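Local atomic coordinates of thiamine phosphate pyrophosphorylase (Bacteroides thetaiotaomicron VPI-5482, PDB entry 3CEU), a protein that probably makes thiamine phosphate by joining the pyrimidine and thiazole halves of the vitamin, a step of thiamine diphosphate biosynthesis. Residues L3-T8 against A169-D174; I19-E24 against A189-F194; I74-R79 against G89-S94; C93-V98 against D109-S114. All blocks are in the same frame, centred on the assembly; numbering follows the deposited sequence.

Contact 1. Residues L3-T8 against A169-D174; sequences LIVVTT and AVVLGD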
loop_
_atom_site.group_PDB
_atom_site.type_symbol
_atom_site.label_atom_id
_atom_site.label_comp_id
_atom_site.label_asym_id
_atom_site.label_seq_id
_atom_site.Cartn_x
_atom_site.Cartn_y
_atom_site.Cartn_z
ATOM N N LEU A 3 1.738 5.421 -5.626
ATOM C CA LEU A 3 1.450 4.030 -5.942
ATOM C C LEU A 3 1.989 3.175 -4.795
ATOM O O LEU A 3 3.196 2.957 -4.679
ATOM C CB LEU A 3 2.118 3.628 -7.263
ATOM C CG LEU A 3 1.852 2.190 -7.724
ATOM C CD1 LEU A 3 0.345 1.958 -7.784
ATOM C CD2 LEU A 3 2.494 1.937 -9.077
ATOM N N ILE A 4 1.083 2.702 -3.947
ATOM C CA ILE A 4 1.442 1.893 -2.789
ATOM C C ILE A 4 1.286 0.409 -3.082
ATOM O O ILE A 4 0.294 -0.019 -3.684
ATOM C CB ILE A 4 0.556 2.249 -1.575
ATOM C CG1 ILE A 4 0.649 3.753 -1.290
ATOM C CG2 ILE A 4 0.985 1.452 -0.360
ATOM C CD1 ILE A 4 -0.428 4.273 -0.356
ATOM N N VAL A 5 2.278 -0.368 -2.651
ATOM C CA VAL A 5 2.280 -1.819 -2.841
ATOM C C VAL A 5 2.197 -2.544 -1.498
ATOM O O VAL A 5 2.932 -2.215 -0.570
ATOM C CB VAL A 5 3.583 -2.310 -3.546
ATOM C CG1 VAL A 5 3.635 -3.841 -3.530
ATOM C CG2 VAL A 5 3.641 -1.797 -4.984
ATOM N N VAL A 6 1.298 -3.520 -1.389
ATOM C CA VAL A 6 1.205 -4.295 -0.159
ATOM C C VAL A 6 1.900 -5.629 -0.433
ATOM O O VAL A 6 1.740 -6.206 -1.517
ATOM C CB VAL A 6 -0.262 -4.588 0.266
ATOM C CG1 VAL A 6 -0.265 -5.332 1.596
ATOM C CG2 VAL A 6 -1.061 -3.304 0.385
ATOM N N THR A 7 2.689 -6.099 0.533
ATOM C CA THR A 7 3.391 -7.376 0.401
ATOM C C THR A 7 2.359 -8.491 0.356
ATOM O O THR A 7 1.158 -8.251 0.433
ATOM C CB THR A 7 4.277 -7.710 1.622
ATOM O OG1 THR A 7 3.435 -7.875 2.771
ATOM C CG2 THR A 7 5.305 -6.628 1.886
ATOM N N THR A 8 2.854 -9.715 0.244
ATOM C CA THR A 8 2.016 -10.908 0.246
ATOM C C THR A 8 1.845 -11.306 1.716
ATOM O O THR A 8 2.713 -11.014 2.545
ATOM C CB THR A 8 2.708 -12.062 -0.488
ATOM O OG1 THR A 8 4.099 -12.066 -0.151
ATOM C CG2 THR A 8 2.550 -11.914 -1.985
ATOM N N ALA A 169 -2.938 4.902 -5.100
ATOM C CA ALA A 169 -3.581 3.632 -5.392
ATOM C C ALA A 169 -2.774 2.546 -4.713
ATOM O O ALA A 169 -1.544 2.597 -4.688
ATOM C CB ALA A 169 -3.646 3.401 -6.904
ATOM N N VAL A 170 -3.477 1.573 -4.151
ATOM C CA VAL A 170 -2.831 0.477 -3.449
ATOM C C VAL A 170 -3.039 -0.816 -4.204
ATOM O O VAL A 170 -4.151 -1.140 -4.592
ATOM C CB VAL A 170 -3.397 0.337 -2.028
ATOM C CG1 VAL A 170 -2.651 -0.753 -1.270
ATOM C CG2 VAL A 170 -3.282 1.682 -1.313
ATOM N N VAL A 171 -1.964 -1.561 -4.408
ATOM C CA VAL A 171 -2.060 -2.803 -5.152
ATOM C C VAL A 171 -1.390 -3.967 -4.425
ATOM O O VAL A 171 -0.474 -3.781 -3.622
ATOM C CB VAL A 171 -1.407 -2.635 -6.543
ATOM C CG1 VAL A 171 -2.058 -1.489 -7.286
ATOM C CG2 VAL A 171 0.084 -2.374 -6.384
ATOM N N LEU A 172 -1.853 -5.174 -4.704
ATOM C CA LEU A 172 -1.260 -6.348 -4.084
ATOM C C LEU A 172 -1.247 -7.494 -5.094
ATOM O O LEU A 172 -0.197 -7.834 -5.639
ATOM C CB LEU A 172 -2.036 -6.739 -2.816
ATOM C CG LEU A 172 -1.257 -7.544 -1.758
ATOM C CD1 LEU A 172 -2.018 -7.569 -0.423
ATOM C CD2 LEU A 172 -1.030 -8.957 -2.264
ATOM N N GLY A 173 -2.417 -8.066 -5.360
ATOM C CA GLY A 173 -2.514 -9.176 -6.297
ATOM C C GLY A 173 -2.058 -8.919 -7.729
ATOM O O GLY A 173 -1.229 -9.657 -8.274
ATOM N N ASP A 174 -2.595 -7.875 -8.350
ATOM C CA ASP A 174 -2.236 -7.575 -9.732
ATOM C C ASP A 174 -0.734 -7.470 -9.938
ATOM O O ASP A 174 -0.247 -7.519 -11.074
ATOM C CB ASP A 174 -2.874 -6.274 -10.189
ATOM C CG ASP A 174 -2.444 -5.899 -11.585
ATOM O OD1 ASP A 174 -2.713 -6.690 -12.516
ATOM O OD2 ASP A 174 -1.827 -4.826 -11.753
#
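I4 and V170 face each other across the seam that closes a TIM barrel. Strand 2-6 is the first of the eight and strand 168-171 the last. They run parallel, with an angle of 25° between the short segments. Three backbone bonds join them. I4 uses both its polar backbone atoms: I4 N gives to A169 O at 2.7 Å, and I4 O takes V171 N at 2.8 Å. V6 N then gives to V171 O at 2.9 Å, and this bond is nearly straight, 170° at the hydrogen.

I4 and V170 point into the barrel; V6 CB points toward strand 168-171. H31 packs on I4 and V6, M148 on I4 and V170. Here the packing is tight. V6 CG2 meets V170 CG1 at 3.4 Å, closer than usual for two methyl groups. I4 CB and V170 CG2 lie 3.9 Å apart.

L3, V5, A169 and V171 face the outer layer of helices. V5 CG2 touches V171 CG2 at 3.9 Å. V171 CG1 is anti to the carbonyl carbon (chi1 -57°), which puts CG2 between the backbone N and that carbon, near V5. On this side L175 and W176 also pack on V5.

Past the last bridge the chains part. V6 O is bonded to W176 NE1, and T7 OG1 to the backbone of R33. L172, the N-cap residue of helix 173-176, turns its side chain back to strand 2-6. Its CD1 lies 3.5 Å from V6 CG1, a tight fit. L172 CG faces two carbonyl oxygens, V6 O and T7 O, and is 3.3 Å from T7 O.

Contact 2. Residues I19-E24 against A189-F194; sequences ITALFE and AVIEHF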
loop_
_atom_site.group_PDB
_atom_site.type_symbol
_atom_site.label_atom_id
_atom_site.label_comp_id
_atom_site.label_asym_id
_atom_site.label_seq_id
_atom_site.Cartn_x
_atom_site.Cartn_y
_atom_site.Cartn_z
ATOM N N ILE A 19 11.520 -6.788 -3.495
ATOM C CA ILE A 19 11.134 -5.544 -2.842
ATOM C C ILE A 19 12.165 -4.454 -3.082
ATOM O O ILE A 19 11.823 -3.312 -3.394
ATOM C CB ILE A 19 10.952 -5.733 -1.322
ATOM C CG1 ILE A 19 9.706 -6.594 -1.062
ATOM C CG2 ILE A 19 10.841 -4.357 -0.627
ATOM C CD1 ILE A 19 9.478 -6.997 0.406
ATOM N N THR A 20 13.434 -4.809 -2.941
ATOM C CA THR A 20 14.511 -3.855 -3.134
ATOM C C THR A 20 14.486 -3.323 -4.562
ATOM O O THR A 20 14.611 -2.116 -4.799
ATOM C CB THR A 20 15.843 -4.529 -2.833
ATOM O OG1 THR A 20 15.819 -5.008 -1.481
ATOM C CG2 THR A 20 16.997 -3.549 -3.009
ATOM N N ALA A 21 14.294 -4.239 -5.503
ATOM C CA ALA A 21 14.228 -3.903 -6.918
ATOM C C ALA A 21 13.081 -2.921 -7.190
ATOM O O ALA A 21 13.194 -2.044 -8.051
ATOM C CB ALA A 21 14.045 -5.188 -7.745
ATOM N N LEU A 22 11.979 -3.083 -6.459
ATOM C CA LEU A 22 10.821 -2.206 -6.611
ATOM C C LEU A 22 11.139 -0.827 -6.007
ATOM O O LEU A 22 10.729 0.206 -6.541
ATOM C CB LEU A 22 9.580 -2.826 -5.933
ATOM C CG LEU A 22 9.063 -4.154 -6.527
ATOM C CD1 LEU A 22 8.132 -4.873 -5.557
ATOM C CD2 LEU A 22 8.343 -3.872 -7.830
ATOM N N PHE A 23 11.863 -0.796 -4.896
ATOM C CA PHE A 23 12.212 0.498 -4.323
ATOM C C PHE A 23 13.116 1.224 -5.326
ATOM O O PHE A 23 12.888 2.388 -5.653
ATOM C CB PHE A 23 12.918 0.334 -2.970
ATOM C CG PHE A 23 11.968 0.188 -1.806
ATOM C CD1 PHE A 23 10.989 1.147 -1.568
ATOM C CD2 PHE A 23 12.064 -0.892 -0.937
ATOM C CE1 PHE A 23 10.123 1.035 -0.484
ATOM C CE2 PHE A 23 11.199 -1.013 0.152
ATOM C CZ PHE A 23 10.230 -0.046 0.375
ATOM N N GLU A 24 14.122 0.517 -5.834
ATOM C CA GLU A 24 15.054 1.075 -6.810
ATOM C C GLU A 24 14.347 1.682 -8.032
ATOM O O GLU A 24 14.898 2.557 -8.701
ATOM C CB GLU A 24 16.044 -0.010 -7.254
ATOM C CG GLU A 24 17.133 -0.312 -6.219
ATOM C CD GLU A 24 17.946 -1.554 -6.547
ATOM O OE1 GLU A 24 18.325 -1.729 -7.730
ATOM O OE2 GLU A 24 18.218 -2.353 -5.618
ATOM N N ALA A 189 8.948 -9.939 -14.884
ATOM C CA ALA A 189 7.539 -9.619 -15.115
ATOM C C ALA A 189 6.961 -8.748 -14.001
ATOM O O ALA A 189 6.125 -7.880 -14.247
ATOM C CB ALA A 189 6.712 -10.908 -15.249
ATOM N N VAL A 190 7.392 -8.979 -12.770
ATOM C CA VAL A 190 6.887 -8.174 -11.678
ATOM C C VAL A 190 7.450 -6.762 -11.775
ATOM O O VAL A 190 6.701 -5.791 -11.704
ATOM C CB VAL A 190 7.236 -8.803 -10.316
ATOM C CG1 VAL A 190 6.962 -7.805 -9.181
ATOM C CG2 VAL A 190 6.390 -10.055 -10.109
ATOM N N ILE A 191 8.760 -6.644 -11.957
ATOM C CA ILE A 191 9.372 -5.326 -12.054
ATOM C C ILE A 191 8.892 -4.570 -13.289
ATOM O O ILE A 191 8.629 -3.373 -13.221
ATOM C CB ILE A 191 10.912 -5.411 -12.101
ATOM C CG1 ILE A 191 11.423 -6.363 -11.014
ATOM C CG2 ILE A 191 11.523 -4.013 -11.907
ATOM C CD1 ILE A 191 10.937 -6.011 -9.618
ATOM N N GLU A 192 8.770 -5.261 -14.416
ATOM C CA GLU A 192 8.316 -4.600 -15.626
ATOM C C GLU A 192 6.883 -4.124 -15.479
ATOM O O GLU A 192 6.522 -3.035 -15.936
ATOM C CB GLU A 192 8.455 -5.535 -16.837
ATOM C CG GLU A 192 9.896 -5.960 -17.092
ATOM C CD GLU A 192 10.064 -6.769 -18.363
ATOM O OE1 GLU A 192 10.139 -6.170 -19.453
ATOM O OE2 GLU A 192 10.118 -8.013 -18.275
ATOM N N HIS A 193 6.061 -4.931 -14.822
ATOM C CA HIS A 193 4.660 -4.567 -14.635
ATOM C C HIS A 193 4.518 -3.403 -13.645
ATOM O O HIS A 193 3.572 -2.616 -13.744
ATOM C CB HIS A 193 3.869 -5.777 -14.149
ATOM C CG HIS A 193 2.399 -5.536 -14.054
ATOM N ND1 HIS A 193 1.612 -5.308 -15.164
ATOM C CD2 HIS A 193 1.585 -5.432 -12.979
ATOM C CE1 HIS A 193 0.373 -5.067 -14.770
ATOM N NE2 HIS A 193 0.332 -5.136 -13.453
ATOM N N PHE A 194 5.457 -3.283 -12.704
ATOM C CA PHE A 194 5.415 -2.188 -11.730
ATOM C C PHE A 194 5.709 -0.864 -12.439
ATOM O O PHE A 194 5.011 0.131 -12.228
ATOM C CB PHE A 194 6.437 -2.406 -10.606
ATOM C CG PHE A 194 6.626 -1.196 -9.718
ATOM C CD1 PHE A 194 7.732 -0.367 -9.876
ATOM C CD2 PHE A 194 5.667 -0.852 -8.770
ATOM C CE1 PHE A 194 7.876 0.801 -9.104
ATOM C CE2 PHE A 194 5.799 0.312 -7.991
ATOM C CZ PHE A 194 6.902 1.138 -8.159
#
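The F194 ring is met by L22 obliquely, from neither a clear face nor a clear edge. One methyl, L22 CD2, does the touching. It sits by the root of the ring, 3.7 Å from F194 CB and equally near F194 CG. The ring atoms CD1 and CD2 of F194 are both a little farther from it, so the methyl is centred on the CB-CG bond and not on the ring itself. At the other end of the ring, F194 CE2 packs on L3 CD2. The other rings turn elsewhere: F23 stacks on Y53, and H193 NE2 is bonded to D174 OD2.

I191 lies beside L22. Its CD1 is shared by two residues, lying 3.7 Å from A21 CB and 3.8 Å from L22 CD2. V190 CG1 gives a looser touch to L22 CD2 at 4.4 Å. The L22 methyl therefore meets three residues of 189-194. L22 CG is anti to its own carbonyl carbon (chi1 -64°), 4.1 Å from I191 CD1. No hydrogen bond crosses the contact. It is purely apolar, and A21 and I191 lie on its more open side.

The two helix segments run 26° from parallel, and their axes come within 10.2 Å. Helix 15-24 follows the first strand of the TIM barrel, and helix 188-201 comes after the last. They are neighbours in the outer layer, over the seam between strands 2-6 and 168-171. W176 of the short helix 173-176 packs on L22, and L175 packs on V190 and F194.

Contact 3. Residues I74-R79 against G89-S94; sequences IHLNAR and GHVSCS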
loop_
_atom_site.group_PDB
_atom_site.type_symbol
_atom_site.label_atom_id
_atom_site.label_comp_id
_atom_site.label_asym_id
_atom_site.label_seq_id
_atom_site.Cartn_x
_atom_site.Cartn_y
_atom_site.Cartn_z
ATOM N N ILE A 74 2.922 2.841 11.166
ATOM C CA ILE A 74 2.095 1.660 11.314
ATOM C C ILE A 74 0.702 1.817 10.701
ATOM O O ILE A 74 0.205 2.938 10.506
ATOM C CB ILE A 74 1.920 1.316 12.793
ATOM C CG1 ILE A 74 1.147 2.439 13.488
ATOM C CG2 ILE A 74 3.282 1.138 13.446
ATOM C CD1 ILE A 74 0.717 2.127 14.896
ATOM N N HIS A 75 0.074 0.683 10.403
ATOM C CA HIS A 75 -1.270 0.670 9.827
ATOM C C HIS A 75 -2.144 -0.141 10.758
ATOM O O HIS A 75 -2.015 -1.357 10.827
ATOM C CB HIS A 75 -1.266 0.008 8.451
ATOM C CG HIS A 75 -2.513 0.253 7.671
ATOM N ND1 HIS A 75 -2.809 1.477 7.114
ATOM C CD2 HIS A 75 -3.541 -0.569 7.346
ATOM C CE1 HIS A 75 -3.960 1.400 6.476
ATOM N NE2 HIS A 75 -4.427 0.171 6.599
ATOM N N LEU A 76 -3.030 0.526 11.480
ATOM C CA LEU A 76 -3.903 -0.179 12.408
ATOM C C LEU A 76 -4.844 -1.113 11.657
ATOM O O LEU A 76 -5.309 -0.792 10.569
ATOM C CB LEU A 76 -4.704 0.828 13.232
ATOM C CG LEU A 76 -3.837 1.908 13.862
ATOM C CD1 LEU A 76 -4.718 2.899 14.613
ATOM C CD2 LEU A 76 -2.817 1.279 14.791
ATOM N N ASN A 77 -5.115 -2.276 12.238
ATOM C CA ASN A 77 -6.001 -3.229 11.590
ATOM C C ASN A 77 -6.646 -4.165 12.601
ATOM O O ASN A 77 -6.318 -4.130 13.785
ATOM C CB ASN A 77 -5.231 -4.015 10.524
ATOM C CG ASN A 77 -4.138 -4.877 11.111
ATOM O OD1 ASN A 77 -4.401 -5.949 11.663
ATOM N ND2 ASN A 77 -2.901 -4.411 11.005
ATOM N N ALA A 78 -7.569 -4.993 12.128
ATOM C CA ALA A 78 -8.298 -5.914 12.992
ATOM C C ALA A 78 -7.424 -6.639 14.007
ATOM O O ALA A 78 -7.726 -6.641 15.203
ATOM C CB ALA A 78 -9.060 -6.925 12.146
ATOM N N ARG A 79 -6.340 -7.244 13.541
ATOM C CA ARG A 79 -5.463 -7.981 14.437
ATOM C C ARG A 79 -4.621 -7.058 15.317
ATOM O O ARG A 79 -4.248 -7.426 16.433
ATOM C CB ARG A 79 -4.590 -8.941 13.617
ATOM C CG ARG A 79 -5.413 -10.040 12.915
ATOM C CD ARG A 79 -4.645 -10.707 11.781
ATOM N NE ARG A 79 -4.205 -9.710 10.808
ATOM C CZ ARG A 79 -5.032 -8.944 10.101
ATOM N NH1 ARG A 79 -6.349 -9.066 10.249
ATOM N NH2 ARG A 79 -4.547 -8.036 9.262
ATOM N N GLY A 89 4.526 8.755 15.366
ATOM C CA GLY A 89 4.944 8.521 14.002
ATOM C C GLY A 89 3.768 8.403 13.057
ATOM O O GLY A 89 2.628 8.682 13.422
ATOM N N HIS A 90 4.055 7.982 11.831
ATOM C CA HIS A 90 3.037 7.830 10.804
ATOM C C HIS A 90 2.056 6.712 11.153
ATOM O O HIS A 90 2.446 5.566 11.375
ATOM C CB HIS A 90 3.715 7.547 9.459
ATOM C CG HIS A 90 2.779 7.554 8.291
ATOM N ND1 HIS A 90 1.895 6.528 8.034
ATOM C CD2 HIS A 90 2.573 8.479 7.323
ATOM C CE1 HIS A 90 1.185 6.820 6.959
ATOM N NE2 HIS A 90 1.575 7.998 6.509
ATOM N N VAL A 91 0.780 7.052 11.217
ATOM C CA VAL A 91 -0.228 6.060 11.518
ATOM C C VAL A 91 -1.240 6.119 10.392
ATOM O O VAL A 91 -1.472 7.186 9.828
ATOM C CB VAL A 91 -0.925 6.358 12.861
ATOM C CG1 VAL A 91 -1.617 7.705 12.790
ATOM C CG2 VAL A 91 -1.914 5.254 13.195
ATOM N N SER A 92 -1.827 4.974 10.059
ATOM C CA SER A 92 -2.818 4.894 8.989
ATOM C C SER A 92 -3.755 3.732 9.253
ATOM O O SER A 92 -3.429 2.839 10.035
ATOM C CB SER A 92 -2.128 4.674 7.645
ATOM O OG SER A 92 -1.503 3.404 7.621
ATOM N N CYS A 93 -4.908 3.736 8.582
ATOM C CA CYS A 93 -5.908 2.670 8.733
ATOM C C CYS A 93 -6.793 2.563 7.497
ATOM O O CYS A 93 -6.722 3.385 6.592
ATOM C CB CYS A 93 -6.810 2.947 9.934
ATOM S SG CYS A 93 -8.019 4.245 9.628
ATOM N N SER A 94 -7.648 1.549 7.486
ATOM C CA SER A 94 -8.552 1.321 6.374
ATOM C C SER A 94 -9.985 1.727 6.693
ATOM O O SER A 94 -10.459 1.577 7.826
ATOM C CB SER A 94 -8.531 -0.158 5.976
ATOM O OG SER A 94 -7.248 -0.558 5.543
HETATM O O HOH W 1 -7.932 -0.387 9.397
#
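Backbone bonds join I74 to H90 and S92, and L76 to S92. I74 N gives to H90 O at 2.8 Å. S92 N gives to I74 O at 2.9 Å, and L76 N to S92 O. The direct backbone bonds end at L76 N. A water then bridges the strands: it gives to L76 O and accepts from S94 N at 2.7 Å.

Side-chain polar bonds centre on H75. Both ring nitrogens have a serine hydroxyl. H75 NE2 and S94 OG are 3.1 Å apart, with the hydroxyl in the ring plane and the bond almost straight (170°). H75 ND1 and S92 OG are modelled at 2.4 Å, a very short bond whose exact length is doubtful. The S94 bond, with S92 OG at the other nitrogen, would hold the ring's rotation. CG of H75 is anti to the backbone N (chi1 -166°). C93 CA lies over one face of the ring. In the loop after the strand, N77 ND2 gives to H75 O at 3.2 Å and also to H60 O.

These strands, 73-75 and 90-95, are the fourth and fifth of the TIM barrel, and they run parallel. H75 and S92 point to its inside, where H60 stacks on the H75 ring and H31 meets it edge-to-face.

Apolar contacts lie on the outward side. V91 CG2 touches L76 CG at 3.9 Å and, more loosely, I74 CG1 at 4.2 Å.

Contact 4. Residues C93-V98 against D109-S114; sequences CSCHSV and DYVFMS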
loop_
_atom_site.group_PDB
_atom_site.type_symbol
_atom_site.label_atom_id
_atom_site.label_comp_id
_atom_site.label_asym_id
_atom_site.label_seq_id
_atom_site.Cartn_x
_atom_site.Cartn_y
_atom_site.Cartn_z
ATOM N N CYS A 93 -4.908 3.736 8.582
ATOM C CA CYS A 93 -5.908 2.670 8.733
ATOM C C CYS A 93 -6.793 2.563 7.497
ATOM O O CYS A 93 -6.722 3.385 6.592
ATOM C CB CYS A 93 -6.810 2.947 9.934
ATOM S SG CYS A 93 -8.019 4.245 9.628
ATOM N N SER A 94 -7.648 1.549 7.486
ATOM C CA SER A 94 -8.552 1.321 6.374
ATOM C C SER A 94 -9.985 1.727 6.693
ATOM O O SER A 94 -10.459 1.577 7.826
ATOM C CB SER A 94 -8.531 -0.158 5.976
ATOM O OG SER A 94 -7.248 -0.558 5.543
ATOM N N CYS A 95 -10.675 2.251 5.689
ATOM C CA CYS A 95 -12.066 2.637 5.860
ATOM C C CYS A 95 -12.824 1.906 4.754
ATOM O O CYS A 95 -12.243 1.582 3.716
ATOM C CB CYS A 95 -12.223 4.154 5.742
ATOM S SG CYS A 95 -11.333 5.116 7.020
ATOM N N HIS A 96 -14.108 1.638 4.982
ATOM C CA HIS A 96 -14.917 0.908 4.011
ATOM C C HIS A 96 -16.256 1.547 3.665
ATOM O O HIS A 96 -17.237 0.850 3.433
ATOM C CB HIS A 96 -15.162 -0.520 4.506
ATOM C CG HIS A 96 -13.964 -1.148 5.144
ATOM N ND1 HIS A 96 -13.687 -1.019 6.487
ATOM C CD2 HIS A 96 -12.943 -1.864 4.615
ATOM C CE1 HIS A 96 -12.549 -1.628 6.760
ATOM N NE2 HIS A 96 -12.074 -2.149 5.642
ATOM N N SER A 97 -16.292 2.871 3.627
ATOM C CA SER A 97 -17.507 3.594 3.277
ATOM C C SER A 97 -17.115 5.047 3.154
ATOM O O SER A 97 -16.121 5.480 3.740
ATOM C CB SER A 97 -18.589 3.439 4.359
ATOM O OG SER A 97 -18.266 4.174 5.529
ATOM N N VAL A 98 -17.888 5.801 2.385
ATOM C CA VAL A 98 -17.605 7.214 2.202
ATOM C C VAL A 98 -17.710 7.933 3.540
ATOM O O VAL A 98 -16.942 8.853 3.825
ATOM C CB VAL A 98 -18.580 7.835 1.184
ATOM C CG1 VAL A 98 -18.351 9.330 1.075
ATOM C CG2 VAL A 98 -18.379 7.169 -0.176
ATOM N N ASP A 109 -2.590 9.969 8.951
ATOM C CA ASP A 109 -1.759 10.608 7.944
ATOM C C ASP A 109 -2.410 10.375 6.593
ATOM O O ASP A 109 -2.312 11.205 5.687
ATOM C CB ASP A 109 -0.359 10.025 8.005
ATOM C CG ASP A 109 0.366 10.442 9.258
ATOM O OD1 ASP A 109 0.779 11.619 9.334
ATOM O OD2 ASP A 109 0.498 9.615 10.181
ATOM N N TYR A 110 -3.076 9.229 6.483
ATOM C CA TYR A 110 -3.836 8.846 5.301
ATOM C C TYR A 110 -4.559 7.568 5.606
ATOM O O TYR A 110 -4.178 6.842 6.516
ATOM C CB TYR A 110 -2.965 8.667 4.047
ATOM C CG TYR A 110 -1.899 7.582 4.043
ATOM C CD1 TYR A 110 -2.218 6.229 4.182
ATOM C CD2 TYR A 110 -0.572 7.910 3.783
ATOM C CE1 TYR A 110 -1.232 5.235 4.052
ATOM C CE2 TYR A 110 0.405 6.932 3.650
ATOM C CZ TYR A 110 0.075 5.601 3.784
ATOM O OH TYR A 110 1.074 4.658 3.637
ATOM N N VAL A 111 -5.625 7.306 4.864
ATOM C CA VAL A 111 -6.392 6.094 5.066
ATOM C C VAL A 111 -6.619 5.397 3.737
ATOM O O VAL A 111 -6.529 6.014 2.672
ATOM C CB VAL A 111 -7.779 6.391 5.689
ATOM C CG1 VAL A 111 -7.624 7.201 6.972
ATOM C CG2 VAL A 111 -8.652 7.124 4.692
ATOM N N PHE A 112 -6.908 4.104 3.814
ATOM C CA PHE A 112 -7.204 3.292 2.640
ATOM C C PHE A 112 -8.716 3.341 2.470
ATOM O O PHE A 112 -9.442 3.583 3.431
ATOM C CB PHE A 112 -6.793 1.828 2.872
ATOM C CG PHE A 112 -5.325 1.564 2.692
ATOM C CD1 PHE A 112 -4.434 2.612 2.490
ATOM C CD2 PHE A 112 -4.831 0.264 2.707
ATOM C CE1 PHE A 112 -3.080 2.374 2.306
ATOM C CE2 PHE A 112 -3.476 0.019 2.523
ATOM C CZ PHE A 112 -2.600 1.084 2.320
HETATM N N MSE A 113 -9.197 3.128 1.254
HETATM C CA MSE A 113 -10.632 3.098 1.031
HETATM C C MSE A 113 -10.902 1.887 0.150
HETATM O O MSE A 113 -10.316 1.753 -0.931
HETATM C CB MSE A 113 -11.119 4.370 0.339
HETATM C CG MSE A 113 -12.624 4.560 0.430
HETATM SE SE MSE A 113 -13.327 5.921 -0.753
HETATM C CE MSE A 113 -14.937 5.009 -1.336
ATOM N N SER A 114 -11.784 1.005 0.613
ATOM C CA SER A 114 -12.103 -0.213 -0.127
ATOM C C SER A 114 -13.449 -0.784 0.300
ATOM O O SER A 114 -13.989 -0.395 1.336
ATOM C CB SER A 114 -11.029 -1.254 0.143
ATOM O OG SER A 114 -11.012 -1.572 1.517
#
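F112 begins against S94 and ends deep in the barrel. Its CB lies 3.6 Å from S94 OG. CG is anti to the carbonyl carbon (chi1 -80°), which starts the ring away from strand 90-95. On the ring, CD2 is still near S94 OG, at 3.8 Å, and the hydroxyl approaches obliquely. That hydroxyl has its polar partner in H75. The far end of the ring leaves this contact: F112 CE1 packs on V170 CG2. The rings of H75 and H31 also meet the F112 ring.

Strands 90-95 and 110-113 run parallel with a strong twist, -43° between the short segments. The N and O of F112 both bond to strand 90-95: F112 N gives to C93 O at 2.9 Å, and C95 N gives to F112 O. In the second bond the donor sits 39° above the carbonyl plane. S114 N to C95 O is longer, 3.2 Å.

On the outward face, C95 SG lies 4.0 Å from V111 CB, and C93 SG is beside V111 CG1. M113, a selenomethionine here, reaches V98 CG2 with its CE at 4.2 Å. Past the bridges, H96 CA lies 3.1 Å from S114 O, a CA-H...O contact.

The two strands and helix 98-102 form one beta-alpha-beta unit of the TIM barrel. S97 is the N-cap of that helix, and its OG takes E100 N. V101 of the helix covers C95, V111 and M113. Strand 147-150 flanks 110-113 on its other edge, and L134 of helix 131-139 also packs on M113.

In the fold
Contacts 1, 3 and 4 join neighbouring strands of one barrel, while contact 2 joins two helices of its outer layer. Contacts 1, 2 and 4 are buried, and contact 3 only partly so. Contacts 3 and 4 share C93 and S94 on strand 90-95, and V91 N is bonded to D109 OD2 between them. Contact 1 meets contact 4 inside the barrel, at F112. It meets contact 2 on its outer face, through F194 packing and a probable D174-H193 hydrogen bond. Chemistry follows place: contact 2 is wholly apolar, contact 1 pairs backbone bonds with aliphatic packing, contact 3 adds histidine-serine bonds, and contact 4 adds sulfur, selenomethionine and aromatic packing.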